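Local coordinates for protein carboxypeptidase A (Helicoverpa armigera, PDB 1JQG) that probably works as a zinc-dependent carboxypeptidase, trimming residues from the C-terminal end of peptides, and is made as a proenzyme with an activation peptide, at residues Val26-Val31 with Gly58-Val63; Tyr130-Ala135 with Ser155-Arg160; Met299-Asp304 with Phe377-Glu382; Gln337-Val342 with Gly406-Glu411. All coordinates share one frame; numbering follows the deposited sequence.

Interaction 1: residues Val26-Val31 with Gly58-Val63; sequences VYQVDV and GRPGKV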
loop_
_atom_site.group_PDB
_atom_site.type_symbol
_atom_site.label_atom_id
_atom_site.label_comp_id
_atom_site.label_asym_id
_atom_site.label_seq_id
_atom_site.Cartn_x
_atom_site.Cartn_y
_atom_site.Cartn_z
ATOM N N VAL A 26 -13.667 -12.752 -11.103
ATOM C CA VAL A 26 -12.226 -12.736 -10.948
ATOM C C VAL A 26 -11.630 -13.867 -11.769
ATOM O O VAL A 26 -12.041 -15.024 -11.605
ATOM C CB VAL A 26 -11.798 -12.878 -9.461
ATOM C CG1 VAL A 26 -10.297 -13.096 -9.319
ATOM C CG2 VAL A 26 -12.183 -11.593 -8.731
ATOM N N TYR A 27 -10.696 -13.507 -12.636
ATOM C CA TYR A 27 -10.045 -14.489 -13.491
ATOM C C TYR A 27 -8.578 -14.642 -13.097
ATOM O O TYR A 27 -7.947 -13.741 -12.517
ATOM C CB TYR A 27 -10.170 -14.088 -14.953
ATOM C CG TYR A 27 -11.525 -14.327 -15.586
ATOM C CD1 TYR A 27 -12.492 -13.332 -15.560
ATOM C CD2 TYR A 27 -11.830 -15.520 -16.238
ATOM C CE1 TYR A 27 -13.724 -13.519 -16.171
ATOM C CE2 TYR A 27 -13.070 -15.729 -16.817
ATOM C CZ TYR A 27 -14.009 -14.717 -16.784
ATOM O OH TYR A 27 -15.232 -14.891 -17.355
ATOM N N GLN A 28 -8.014 -15.794 -13.405
ATOM C CA GLN A 28 -6.594 -16.063 -13.207
ATOM C C GLN A 28 -5.951 -16.309 -14.572
ATOM O O GLN A 28 -6.304 -17.296 -15.218
ATOM C CB GLN A 28 -6.450 -17.217 -12.225
ATOM C CG GLN A 28 -5.025 -17.655 -12.000
ATOM C CD GLN A 28 -4.932 -18.971 -11.232
ATOM O OE1 GLN A 28 -4.432 -19.958 -11.805
ATOM N NE2 GLN A 28 -5.410 -18.937 -9.991
ATOM N N VAL A 29 -5.117 -15.374 -15.024
ATOM C CA VAL A 29 -4.464 -15.511 -16.320
ATOM C C VAL A 29 -3.074 -16.116 -16.164
ATOM O O VAL A 29 -2.316 -15.631 -15.350
ATOM C CB VAL A 29 -4.376 -14.181 -17.085
ATOM C CG1 VAL A 29 -5.811 -13.645 -17.180
ATOM C CG2 VAL A 29 -3.511 -13.123 -16.434
ATOM N N ASP A 30 -2.790 -17.184 -16.888
ATOM C CA ASP A 30 -1.543 -17.910 -16.858
ATOM C C ASP A 30 -0.822 -17.712 -18.174
ATOM O O ASP A 30 -1.300 -18.251 -19.165
ATOM C CB ASP A 30 -1.745 -19.413 -16.628
ATOM C CG ASP A 30 -2.568 -19.708 -15.395
ATOM O OD1 ASP A 30 -1.943 -20.158 -14.424
ATOM O OD2 ASP A 30 -3.800 -19.463 -15.417
ATOM N N VAL A 31 0.265 -16.954 -18.152
ATOM C CA VAL A 31 1.063 -16.685 -19.338
ATOM C C VAL A 31 2.279 -17.602 -19.376
ATOM O O VAL A 31 2.894 -17.870 -18.358
ATOM C CB VAL A 31 1.487 -15.198 -19.444
ATOM C CG1 VAL A 31 0.245 -14.337 -19.688
ATOM C CG2 VAL A 31 2.235 -14.782 -18.194
ATOM N N GLY A 58 5.334 -18.408 -14.422
ATOM C CA GLY A 58 5.627 -18.984 -13.126
ATOM C C GLY A 58 4.778 -18.453 -11.974
ATOM O O GLY A 58 4.757 -18.980 -10.860
ATOM N N ARG A 59 4.061 -17.357 -12.203
ATOM C CA ARG A 59 3.198 -16.803 -11.159
ATOM C C ARG A 59 2.036 -16.045 -11.794
ATOM O O ARG A 59 2.122 -14.859 -12.086
ATOM C CB ARG A 59 4.004 -15.864 -10.231
ATOM C CG ARG A 59 3.253 -15.453 -8.972
ATOM C CD ARG A 59 4.075 -14.517 -8.075
ATOM N NE ARG A 59 4.250 -13.200 -8.711
ATOM C CZ ARG A 59 5.387 -12.762 -9.242
ATOM N NH1 ARG A 59 6.480 -13.523 -9.221
ATOM N NH2 ARG A 59 5.478 -11.571 -9.798
ATOM N N PRO A 60 0.948 -16.740 -12.086
ATOM C CA PRO A 60 -0.244 -16.203 -12.725
ATOM C C PRO A 60 -0.875 -15.013 -12.014
ATOM O O PRO A 60 -0.783 -14.874 -10.793
ATOM C CB PRO A 60 -1.264 -17.353 -12.747
ATOM C CG PRO A 60 -0.738 -18.412 -11.879
ATOM C CD PRO A 60 0.760 -18.197 -11.825
ATOM N N GLY A 61 -1.451 -14.095 -12.765
ATOM C CA GLY A 61 -2.021 -12.901 -12.168
ATOM C C GLY A 61 -3.525 -12.980 -12.054
ATOM O O GLY A 61 -4.141 -13.947 -12.488
ATOM N N LYS A 62 -4.097 -12.021 -11.332
ATOM C CA LYS A 62 -5.532 -11.950 -11.126
ATOM C C LYS A 62 -6.116 -10.631 -11.640
ATOM O O LYS A 62 -5.519 -9.570 -11.477
ATOM C CB LYS A 62 -5.838 -12.165 -9.650
ATOM C CG LYS A 62 -5.599 -13.582 -9.187
ATOM C CD LYS A 62 -6.327 -13.941 -7.900
ATOM C CE LYS A 62 -5.870 -15.315 -7.416
ATOM N NZ LYS A 62 -6.189 -15.643 -6.002
ATOM N N VAL A 63 -7.286 -10.740 -12.296
ATOM C CA VAL A 63 -7.933 -9.533 -12.827
ATOM C C VAL A 63 -9.439 -9.562 -12.602
ATOM O O VAL A 63 -10.063 -10.622 -12.740
ATOM C CB VAL A 63 -7.571 -9.367 -14.330
ATOM C CG1 VAL A 63 -7.858 -10.650 -15.084
ATOM C CG2 VAL A 63 -8.182 -8.147 -14.996
#
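Gln-28 runs alongside Pro-60, both side chains pointing the same way. Gln-28 CB starts 4.0 Å from Gly-61 O. Gln-28 CG, anti to the backbone N (chi1 176°), comes within 3.8 Å of Pro-60 CB. The chain then stays extended and brings Gln-28 OE1 to 4.0 Å from Pro-60 CG, while NE2 only grazes Lys-62 CE. An aliphatic stem with a polar tip suits this partly exposed spot. The strands involved, 25-30 and 61-65, are the inner pair of the four-stranded antiparallel sheet of the activation peptide. Tyr-27 and Val-63 form one hydrogen-bonded pair, with a nearly straight bond of 3.0 Å from Tyr-27 N to Val-63 O. Val-29 and Gly-61 form the next, both of its bonds bent to 142°. On the face of Tyr-27 and Val-29, Val-29 CG1 meets Val-63 CG1 at 4.2 Å, and Phe-73 of helix 70-80 packs on both valines, compact branched residues well suited to a buried strand face. Lys-62 sits on the face of Gln-28, where its ammonium group makes salt bridges to Glu-87 and to Asp-393 of the enzyme part. Further along, the side chain of Asp-30 meets the stiff proline ring at a slant, Asp-30 OD1 standing 3.3 Å from Pro-60 CG. An alanine here would probably leave that flank of the Pro-60 ring without its cover.

Interaction 2: residues Tyr130-Ala135 with Ser155-Arg160; sequences YLQELA and SIKYLR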
loop_
_atom_site.group_PDB
_atom_site.type_symbol
_atom_site.label_atom_id
_atom_site.label_comp_id
_atom_site.label_asym_id
_atom_site.label_seq_id
_atom_site.Cartn_x
_atom_site.Cartn_y
_atom_site.Cartn_z
ATOM N N TYR A 130 -7.862 9.163 17.054
ATOM C CA TYR A 130 -6.869 8.414 17.793
ATOM C C TYR A 130 -5.526 9.148 17.829
ATOM O O TYR A 130 -4.938 9.257 18.899
ATOM C CB TYR A 130 -6.685 7.029 17.176
ATOM C CG TYR A 130 -5.574 6.173 17.774
ATOM C CD1 TYR A 130 -5.555 5.893 19.139
ATOM C CD2 TYR A 130 -4.570 5.651 16.978
ATOM C CE1 TYR A 130 -4.582 5.080 19.684
ATOM C CE2 TYR A 130 -3.559 4.874 17.513
ATOM C CZ TYR A 130 -3.590 4.570 18.870
ATOM O OH TYR A 130 -2.595 3.764 19.336
ATOM N N LEU A 131 -5.061 9.587 16.661
ATOM C CA LEU A 131 -3.818 10.346 16.579
ATOM C C LEU A 131 -3.768 11.531 17.517
ATOM O O LEU A 131 -2.710 11.802 18.092
ATOM C CB LEU A 131 -3.540 10.844 15.145
ATOM C CG LEU A 131 -3.446 9.746 14.070
ATOM C CD1 LEU A 131 -3.075 10.342 12.715
ATOM C CD2 LEU A 131 -2.497 8.630 14.507
ATOM N N GLN A 132 -4.882 12.264 17.595
ATOM C CA GLN A 132 -4.991 13.436 18.469
ATOM C C GLN A 132 -5.012 13.106 19.940
ATOM O O GLN A 132 -4.545 13.872 20.786
ATOM C CB GLN A 132 -6.240 14.244 18.102
ATOM C CG GLN A 132 -6.156 14.871 16.725
ATOM C CD GLN A 132 -7.465 15.472 16.278
ATOM O OE1 GLN A 132 -8.107 15.012 15.320
ATOM N NE2 GLN A 132 -7.896 16.489 16.979
ATOM N N GLU A 133 -5.495 11.942 20.308
ATOM C CA GLU A 133 -5.608 11.486 21.674
ATOM C C GLU A 133 -4.252 11.049 22.189
ATOM O O GLU A 133 -3.828 11.257 23.352
ATOM C CB GLU A 133 -6.612 10.346 21.820
ATOM C CG GLU A 133 -8.056 10.744 21.486
ATOM C CD GLU A 133 -8.554 11.875 22.385
ATOM O OE1 GLU A 133 -8.599 11.581 23.602
ATOM O OE2 GLU A 133 -8.874 12.967 21.873
ATOM N N LEU A 134 -3.463 10.522 21.280
ATOM C CA LEU A 134 -2.106 10.078 21.575
ATOM C C LEU A 134 -1.228 11.259 21.928
ATOM O O LEU A 134 -0.449 11.217 22.902
ATOM C CB LEU A 134 -1.599 9.334 20.321
ATOM C CG LEU A 134 -1.089 7.914 20.511
ATOM C CD1 LEU A 134 -2.046 7.016 21.281
ATOM C CD2 LEU A 134 -0.805 7.290 19.141
ATOM N N ALA A 135 -1.411 12.379 21.193
ATOM C CA ALA A 135 -0.620 13.574 21.493
ATOM C C ALA A 135 -0.959 14.250 22.819
ATOM O O ALA A 135 -0.129 15.014 23.330
ATOM C CB ALA A 135 -0.714 14.617 20.382
ATOM N N SER A 155 -8.773 16.501 6.425
ATOM C CA SER A 155 -7.552 16.692 7.131
ATOM C C SER A 155 -6.698 15.421 7.162
ATOM O O SER A 155 -7.083 14.329 7.542
ATOM C CB SER A 155 -7.825 17.041 8.605
ATOM O OG SER A 155 -6.614 17.093 9.332
ATOM N N ILE A 156 -5.461 15.553 6.695
ATOM C CA ILE A 156 -4.565 14.422 6.621
ATOM C C ILE A 156 -3.412 14.675 7.568
ATOM O O ILE A 156 -2.574 15.516 7.280
ATOM C CB ILE A 156 -4.082 14.018 5.231
ATOM C CG1 ILE A 156 -2.893 13.057 5.341
ATOM C CG2 ILE A 156 -3.696 15.193 4.363
ATOM C CD1 ILE A 156 -2.068 12.784 4.090
ATOM N N LYS A 157 -3.405 13.990 8.711
ATOM C CA LYS A 157 -2.420 14.179 9.728
ATOM C C LYS A 157 -1.574 12.940 9.930
ATOM O O LYS A 157 -1.830 11.833 9.458
ATOM C CB LYS A 157 -3.011 14.680 11.036
ATOM C CG LYS A 157 -4.246 13.995 11.521
ATOM C CD LYS A 157 -4.634 14.462 12.928
ATOM C CE LYS A 157 -5.096 15.921 12.867
ATOM N NZ LYS A 157 -6.469 16.112 12.264
ATOM N N TYR A 158 -0.367 13.157 10.479
ATOM C CA TYR A 158 0.609 12.097 10.633
ATOM C C TYR A 158 1.264 12.333 11.992
ATOM O O TYR A 158 1.189 13.433 12.547
ATOM C CB TYR A 158 1.633 12.066 9.485
ATOM C CG TYR A 158 2.501 13.301 9.353
ATOM C CD1 TYR A 158 3.789 13.362 9.876
ATOM C CD2 TYR A 158 2.010 14.428 8.719
ATOM C CE1 TYR A 158 4.565 14.502 9.754
ATOM C CE2 TYR A 158 2.775 15.567 8.582
ATOM C CZ TYR A 158 4.055 15.608 9.098
ATOM O OH TYR A 158 4.769 16.771 8.929
ATOM N N LEU A 159 2.030 11.338 12.448
ATOM C CA LEU A 159 2.720 11.444 13.716
ATOM C C LEU A 159 4.215 11.692 13.532
ATOM O O LEU A 159 4.863 11.117 12.687
ATOM C CB LEU A 159 2.396 10.161 14.505
ATOM C CG LEU A 159 1.018 10.028 15.131
ATOM C CD1 LEU A 159 1.002 8.850 16.101
ATOM C CD2 LEU A 159 0.567 11.270 15.882
ATOM N N ARG A 160 4.822 12.369 14.494
ATOM C CA ARG A 160 6.270 12.525 14.593
ATOM C C ARG A 160 6.699 11.990 15.951
ATOM O O ARG A 160 6.479 12.674 16.950
ATOM C CB ARG A 160 6.657 13.994 14.460
ATOM C CG ARG A 160 6.632 14.504 13.022
ATOM C CD ARG A 160 7.414 15.819 12.918
ATOM N NE ARG A 160 6.771 16.895 13.644
ATOM C CZ ARG A 160 7.220 18.102 13.851
ATOM N NH1 ARG A 160 8.395 18.463 13.364
ATOM N NH2 ARG A 160 6.502 18.963 14.566
#
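Leu-131 reaches down from helix 124-137 and overlaps two residues of the strand with its two methyl groups. Leu-131 CD2 presses on the branch point of Leu-159, 3.8 Å from its CG, the two leucines meeting at a slant. CD1 rests against the strand backbone, 3.8 Å from Lys-157 O, as the side chains of Leu-131 and Lys-157 slide past each other in opposite directions. One turn on, Leu-134 crosses Leu-159 at about a right angle, with its CD2 lying 3.9 Å from Leu-159 CD1. Leucine suits all three places, since its forked end can touch two neighbours at once in a buried layer. Towards solvent the character changes. Gln-132 CG passes 4.1 Å from Lys-157 CD, stem across stem at about a right angle. A chi1 of 46° sets Lys-157 CG 4.0 Å from Leu-131 CD1, and bends at chi3 and chi4 carry the amine back towards Ser-155. Lys-157 NZ is gripped by Ser-155 OG at 3.1 Å and by a salt bridge to Asp-128 in the first turns of the helix, so the lysine links strand to helix by charge as well as by its methylenes. Ile-195 of helix 187-200 extends the apolar layer against Leu-134 and Leu-159. Such a helix laid over one face of the mixed eight-stranded sheet, segment 130-135 running at 37° to segment 155-160, belongs to the alpha/beta fold of zinc carboxypeptidases.

Interaction 3: residues Met299-Asp304 with Phe377-Glu382; sequences MALYLD and FSYTYE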
loop_
_atom_site.group_PDB
_atom_site.type_symbol
_atom_site.label_atom_id
_atom_site.label_comp_id
_atom_site.label_asym_id
_atom_site.label_seq_id
_atom_site.Cartn_x
_atom_site.Cartn_y
_atom_site.Cartn_z
ATOM N N MET A 299 16.859 11.520 6.455
ATOM C CA MET A 299 15.994 10.365 6.249
ATOM C C MET A 299 16.796 9.122 5.851
ATOM O O MET A 299 17.425 9.147 4.782
ATOM C CB MET A 299 14.952 10.611 5.139
ATOM C CG MET A 299 13.867 9.536 5.113
ATOM S SD MET A 299 12.511 9.840 4.012
ATOM C CE MET A 299 11.701 11.239 4.836
ATOM N N ALA A 300 16.766 8.102 6.721
ATOM C CA ALA A 300 17.544 6.890 6.430
ATOM C C ALA A 300 16.714 5.811 5.727
ATOM O O ALA A 300 17.295 5.065 4.931
ATOM C CB ALA A 300 18.162 6.294 7.687
ATOM N N LEU A 301 15.422 5.731 6.019
ATOM C CA LEU A 301 14.601 4.658 5.465
ATOM C C LEU A 301 13.168 5.165 5.191
ATOM O O LEU A 301 12.636 5.953 6.014
ATOM C CB LEU A 301 14.490 3.460 6.428
ATOM C CG LEU A 301 13.677 2.257 5.997
ATOM C CD1 LEU A 301 14.166 1.559 4.719
ATOM C CD2 LEU A 301 13.650 1.226 7.131
ATOM N N TYR A 302 12.668 4.751 4.036
ATOM C CA TYR A 302 11.323 5.107 3.628
ATOM C C TYR A 302 10.550 3.850 3.214
ATOM O O TYR A 302 11.031 3.108 2.351
ATOM C CB TYR A 302 11.354 6.099 2.458
ATOM C CG TYR A 302 10.008 6.471 1.895
ATOM C CD1 TYR A 302 9.291 7.532 2.420
ATOM C CD2 TYR A 302 9.438 5.755 0.824
ATOM C CE1 TYR A 302 8.061 7.932 1.920
ATOM C CE2 TYR A 302 8.197 6.139 0.304
ATOM C CZ TYR A 302 7.528 7.241 0.864
ATOM O OH TYR A 302 6.314 7.559 0.348
ATOM N N LEU A 303 9.359 3.677 3.779
ATOM C CA LEU A 303 8.559 2.503 3.513
ATOM C C LEU A 303 7.142 2.862 3.066
ATOM O O LEU A 303 6.368 3.497 3.768
ATOM C CB LEU A 303 8.529 1.559 4.729
ATOM C CG LEU A 303 9.865 1.052 5.263
ATOM C CD1 LEU A 303 9.705 0.210 6.517
ATOM C CD2 LEU A 303 10.635 0.265 4.205
ATOM N N ASP A 304 6.776 2.426 1.879
ATOM C CA ASP A 304 5.424 2.596 1.339
ATOM C C ASP A 304 4.738 1.238 1.423
ATOM O O ASP A 304 5.021 0.344 0.607
ATOM C CB ASP A 304 5.506 3.094 -0.110
ATOM C CG ASP A 304 4.157 3.458 -0.687
ATOM O OD1 ASP A 304 3.161 3.575 0.048
ATOM O OD2 ASP A 304 4.085 3.638 -1.927
ATOM N N PHE A 377 17.797 4.235 1.327
ATOM C CA PHE A 377 17.106 2.952 1.363
ATOM C C PHE A 377 15.611 3.203 1.325
ATOM O O PHE A 377 15.068 3.915 2.193
ATOM C CB PHE A 377 17.489 2.176 2.625
ATOM C CG PHE A 377 18.977 1.982 2.778
ATOM C CD1 PHE A 377 19.713 2.826 3.596
ATOM C CD2 PHE A 377 19.646 1.008 2.074
ATOM C CE1 PHE A 377 21.072 2.675 3.749
ATOM C CE2 PHE A 377 21.022 0.848 2.208
ATOM C CZ PHE A 377 21.723 1.672 3.049
ATOM N N SER A 378 14.921 2.672 0.328
ATOM C CA SER A 378 13.486 2.910 0.166
ATOM C C SER A 378 12.833 1.691 -0.467
ATOM O O SER A 378 13.148 1.112 -1.488
ATOM C CB SER A 378 13.258 4.175 -0.653
ATOM O OG SER A 378 11.914 4.516 -0.819
ATOM N N TYR A 379 11.824 1.156 0.200
ATOM C CA TYR A 379 11.092 -0.012 -0.264
ATOM C C TYR A 379 9.588 0.263 -0.378
ATOM O O TYR A 379 8.991 1.108 0.328
ATOM C CB TYR A 379 11.380 -1.201 0.679
ATOM C CG TYR A 379 12.874 -1.489 0.842
ATOM C CD1 TYR A 379 13.560 -0.865 1.893
ATOM C CD2 TYR A 379 13.578 -2.330 -0.006
ATOM C CE1 TYR A 379 14.900 -1.082 2.068
ATOM C CE2 TYR A 379 14.925 -2.572 0.220
ATOM C CZ TYR A 379 15.591 -1.932 1.241
ATOM O OH TYR A 379 16.926 -2.100 1.463
ATOM N N THR A 380 8.934 -0.564 -1.156
ATOM C CA THR A 380 7.489 -0.645 -1.260
ATOM C C THR A 380 7.063 -2.043 -0.793
ATOM O O THR A 380 7.441 -3.019 -1.426
ATOM C CB THR A 380 7.020 -0.340 -2.675
ATOM O OG1 THR A 380 5.707 -0.960 -2.792
ATOM C CG2 THR A 380 7.881 -0.947 -3.780
ATOM N N TYR A 381 6.423 -2.123 0.370
ATOM C CA TYR A 381 5.994 -3.378 0.941
ATOM C C TYR A 381 4.710 -3.852 0.300
ATOM O O TYR A 381 3.818 -3.097 -0.032
ATOM C CB TYR A 381 5.746 -3.272 2.454
ATOM C CG TYR A 381 6.918 -3.619 3.343
ATOM C CD1 TYR A 381 8.116 -2.960 3.279
ATOM C CD2 TYR A 381 6.801 -4.622 4.272
ATOM C CE1 TYR A 381 9.186 -3.285 4.101
ATOM C CE2 TYR A 381 7.844 -4.973 5.119
ATOM C CZ TYR A 381 9.031 -4.299 5.031
ATOM O OH TYR A 381 10.086 -4.586 5.872
ATOM N N GLU A 382 4.630 -5.152 0.087
ATOM C CA GLU A 382 3.435 -5.802 -0.425
ATOM C C GLU A 382 3.071 -6.859 0.606
ATOM O O GLU A 382 3.665 -7.913 0.522
ATOM C CB GLU A 382 3.670 -6.425 -1.802
ATOM C CG GLU A 382 3.997 -5.418 -2.904
ATOM C CD GLU A 382 2.773 -4.602 -3.316
ATOM O OE1 GLU A 382 1.662 -5.134 -3.126
ATOM O OE2 GLU A 382 2.895 -3.458 -3.819
#
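Leu-301 crosses Tyr-379 at about a right angle, its CD1 lying in the plane of the ring, at the edge, 3.8 Å from Tyr-379 CD1. Leu-303 instead runs side by side with Tyr-379, pointing the same way, and its CD2 comes 3.9 Å from Tyr-379 CB. The same methyl group of Leu-303 lies 3.8 Å from Tyr-381 CE1, the two side chains crossing at a slant. Leucine suits these places because its branched methyl ends reach neighbouring aromatic side chains. On the other face, Tyr-302 CG is anti to the backbone N (chi1 176°), which carries the ring to the side of Ser-378, Tyr-302 CD2 lying 3.2 Å from Ser-378 OG, a small hydroxyl hydrogen-bonded to Ser-367 O. Backbone hydrogen bonds between the parallel strands hold the register: Tyr-379 N reaches Tyr-302 O at 3.0 Å, and Asp-304 N reaches Tyr-379 O almost straight, at 173°. Asp-304 OD2 hydrogen-bonds to NE2 of the zinc ligand His-306 and OD1 to Gln-177 NE2, which probably helps to position the metal site. Glu-382, the predicted proton donor/acceptor, ends the segment. These central strands of the mixed sheet are flanked by strands 173-178 and 311-314. Helix 325-340 covers the face of Tyr-379, and helix 366-373 packs on that of Tyr-302.

Interaction 4: residues Gln337-Val342 with Gly406-Glu411; sequences QAIDRV and GFETWE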
loop_
_atom_site.group_PDB
_atom_site.type_symbol
_atom_site.label_atom_id
_atom_site.label_comp_id
_atom_site.label_asym_id
_atom_site.label_seq_id
_atom_site.Cartn_x
_atom_site.Cartn_y
_atom_site.Cartn_z
ATOM N N GLN A 337 13.442 -12.382 5.819
ATOM C CA GLN A 337 13.741 -13.504 6.704
ATOM C C GLN A 337 13.193 -13.330 8.118
ATOM O O GLN A 337 12.839 -14.328 8.731
ATOM C CB GLN A 337 15.286 -13.668 6.753
ATOM C CG GLN A 337 15.810 -14.258 5.455
ATOM C CD GLN A 337 17.291 -14.568 5.530
ATOM O OE1 GLN A 337 18.058 -13.705 5.941
ATOM N NE2 GLN A 337 17.599 -15.790 5.148
ATOM N N ALA A 338 13.152 -12.090 8.601
ATOM C CA ALA A 338 12.598 -11.792 9.926
ATOM C C ALA A 338 11.080 -11.977 9.951
ATOM O O ALA A 338 10.573 -12.463 10.957
ATOM C CB ALA A 338 12.940 -10.408 10.446
ATOM N N ILE A 339 10.420 -11.721 8.813
ATOM C CA ILE A 339 8.971 -11.871 8.710
ATOM C C ILE A 339 8.602 -13.338 8.513
ATOM O O ILE A 339 7.670 -13.858 9.141
ATOM C CB ILE A 339 8.409 -11.072 7.515
ATOM C CG1 ILE A 339 8.676 -9.583 7.662
ATOM C CG2 ILE A 339 6.947 -11.421 7.283
ATOM C CD1 ILE A 339 7.966 -8.694 6.650
ATOM N N ASP A 340 9.361 -14.039 7.698
ATOM C CA ASP A 340 9.143 -15.456 7.409
ATOM C C ASP A 340 9.359 -16.349 8.629
ATOM O O ASP A 340 8.692 -17.380 8.765
ATOM C CB ASP A 340 10.076 -15.973 6.325
ATOM C CG ASP A 340 9.857 -15.310 4.987
ATOM O OD1 ASP A 340 10.866 -15.469 4.263
ATOM O OD2 ASP A 340 8.786 -14.726 4.701
ATOM N N ARG A 341 10.151 -15.848 9.576
ATOM C CA ARG A 341 10.390 -16.595 10.799
ATOM C C ARG A 341 9.180 -16.593 11.726
ATOM O O ARG A 341 9.148 -17.452 12.614
ATOM C CB ARG A 341 11.690 -16.076 11.442
ATOM C CG ARG A 341 12.039 -16.619 12.801
ATOM C CD ARG A 341 13.509 -16.357 13.119
ATOM N NE ARG A 341 13.851 -16.857 14.471
ATOM C CZ ARG A 341 15.130 -17.089 14.814
ATOM N NH1 ARG A 341 16.106 -16.884 13.915
ATOM N NH2 ARG A 341 15.400 -17.534 16.057
ATOM N N VAL A 342 8.271 -15.639 11.553
ATOM C CA VAL A 342 7.106 -15.548 12.421
ATOM C C VAL A 342 5.778 -15.663 11.666
ATOM O O VAL A 342 4.726 -15.248 12.209
ATOM C CB VAL A 342 7.110 -14.250 13.278
ATOM C CG1 VAL A 342 8.274 -14.218 14.250
ATOM C CG2 VAL A 342 7.039 -13.063 12.337
ATOM N N GLY A 406 -0.064 -6.941 11.547
ATOM C CA GLY A 406 0.723 -5.926 12.214
ATOM C C GLY A 406 2.015 -6.458 12.831
ATOM O O GLY A 406 3.071 -5.884 12.645
ATOM N N PHE A 407 1.862 -7.537 13.589
ATOM C CA PHE A 407 2.997 -8.101 14.346
ATOM C C PHE A 407 4.064 -8.634 13.410
ATOM O O PHE A 407 5.263 -8.381 13.546
ATOM C CB PHE A 407 2.498 -9.220 15.278
ATOM C CG PHE A 407 3.559 -10.089 15.875
ATOM C CD1 PHE A 407 4.202 -9.652 17.026
ATOM C CD2 PHE A 407 3.926 -11.302 15.315
ATOM C CE1 PHE A 407 5.209 -10.409 17.598
ATOM C CE2 PHE A 407 4.928 -12.073 15.910
ATOM C CZ PHE A 407 5.578 -11.622 17.049
ATOM N N GLU A 408 3.601 -9.413 12.418
ATOM C CA GLU A 408 4.491 -9.958 11.372
ATOM C C GLU A 408 5.353 -8.920 10.659
ATOM O O GLU A 408 6.566 -9.008 10.572
ATOM C CB GLU A 408 3.575 -10.581 10.313
ATOM C CG GLU A 408 4.248 -11.464 9.298
ATOM C CD GLU A 408 3.217 -12.076 8.354
ATOM O OE1 GLU A 408 3.359 -11.815 7.158
ATOM O OE2 GLU A 408 2.370 -12.785 8.933
ATOM N N THR A 409 4.739 -7.819 10.190
ATOM C CA THR A 409 5.404 -6.754 9.484
ATOM C C THR A 409 6.357 -5.978 10.369
ATOM O O THR A 409 7.430 -5.549 9.937
ATOM C CB THR A 409 4.383 -5.768 8.861
ATOM O OG1 THR A 409 3.374 -6.512 8.164
ATOM C CG2 THR A 409 5.027 -4.806 7.866
ATOM N N TRP A 410 6.019 -5.870 11.658
ATOM C CA TRP A 410 6.824 -5.050 12.572
ATOM C C TRP A 410 8.192 -5.712 12.780
ATOM O O TRP A 410 9.214 -5.065 13.027
ATOM C CB TRP A 410 6.092 -4.816 13.884
ATOM C CG TRP A 410 6.868 -4.044 14.916
ATOM C CD1 TRP A 410 7.233 -4.440 16.178
ATOM C CD2 TRP A 410 7.349 -2.703 14.751
ATOM N NE1 TRP A 410 7.920 -3.414 16.801
ATOM C CE2 TRP A 410 7.998 -2.336 15.947
ATOM C CE3 TRP A 410 7.307 -1.774 13.725
ATOM C CZ2 TRP A 410 8.592 -1.093 16.142
ATOM C CZ3 TRP A 410 7.882 -0.525 13.879
ATOM C CH2 TRP A 410 8.509 -0.216 15.081
ATOM N N GLU A 411 8.219 -7.037 12.706
ATOM C CA GLU A 411 9.448 -7.805 12.729
ATOM C C GLU A 411 10.397 -7.369 11.618
ATOM O O GLU A 411 11.615 -7.356 11.809
ATOM C CB GLU A 411 9.178 -9.317 12.653
ATOM C CG GLU A 411 8.320 -9.879 13.758
ATOM C CD GLU A 411 8.964 -9.573 15.120
ATOM O OE1 GLU A 411 10.105 -10.081 15.209
ATOM O OE2 GLU A 411 8.407 -8.888 16.032
HETATM O O HOH W 1 11.495 -12.461 13.540
#
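Ile-339 lies across the stem of Glu-408 at about a right angle. Glu-408 CG, anti to the backbone N (chi1 -167°), lies only 3.4 Å from Ile-339 CG2. The other branch follows the helix backbone, Ile-339 CG1 standing 3.6 Å from Glu-408 O. One residue earlier, Ala-338 puts its methyl group CB 3.6 Å from Glu-411 O, a place where a small residue suits the close approach. Val-342, further along the chain, wedges between two turns: Val-342 CG2 meets Glu-411 CG at 3.7 Å, and its CB comes within 4.1 Å of Phe-407 CE2. The contact thus sets the C-terminal part of helix 325-340 against the long helix 402-421, two helices that pack on the same face of the central sheet, both touching Tyr-381 of strand 377-383. A water bridges them, donating to Ala-338 O at 2.7 Å and, over a longer bond, to Glu-411 OE1. An alanine in place of Ile-339 would probably open a gap beside the Glu-408 stem and over Tyr-381, losing the CG2 contact with Glu-408 and the CD1 contact with Tyr-381. Further out, Gln-404 NE2 hydrogen-bonds to both Glu-408 OE2 and Val-342 O, steadying the carboxylate and the chain at Val-342 together. The extended stem of Glu-408 offers methylenes to Ile-339 while its acid group turns to that amide. Asp-340 OD2 accepts a hydrogen bond from Tyr-350 N and ties the helix to the loop ahead of strand 351-354.

From the N terminus, interaction 1 comes first, closing a loop that holds helix 34-46 and strand 50-53 within the activation peptide. Interaction 2 follows in series, about 40 Å away between centres, and closes a short loop at the start of the enzyme part, holding strand 142-149. The last two cross: their segments alternate as 299-304, 337-342, 377-382 and 406-411, so each loop opens or closes inside the other. They touch where Tyr-381 CE2 packs on Thr-409 CG2 at 3.9 Å, joining the sheet centre to its helical cover. Interactions 2 and 3 reach the same mixed sheet, one near its edge and the other at its middle.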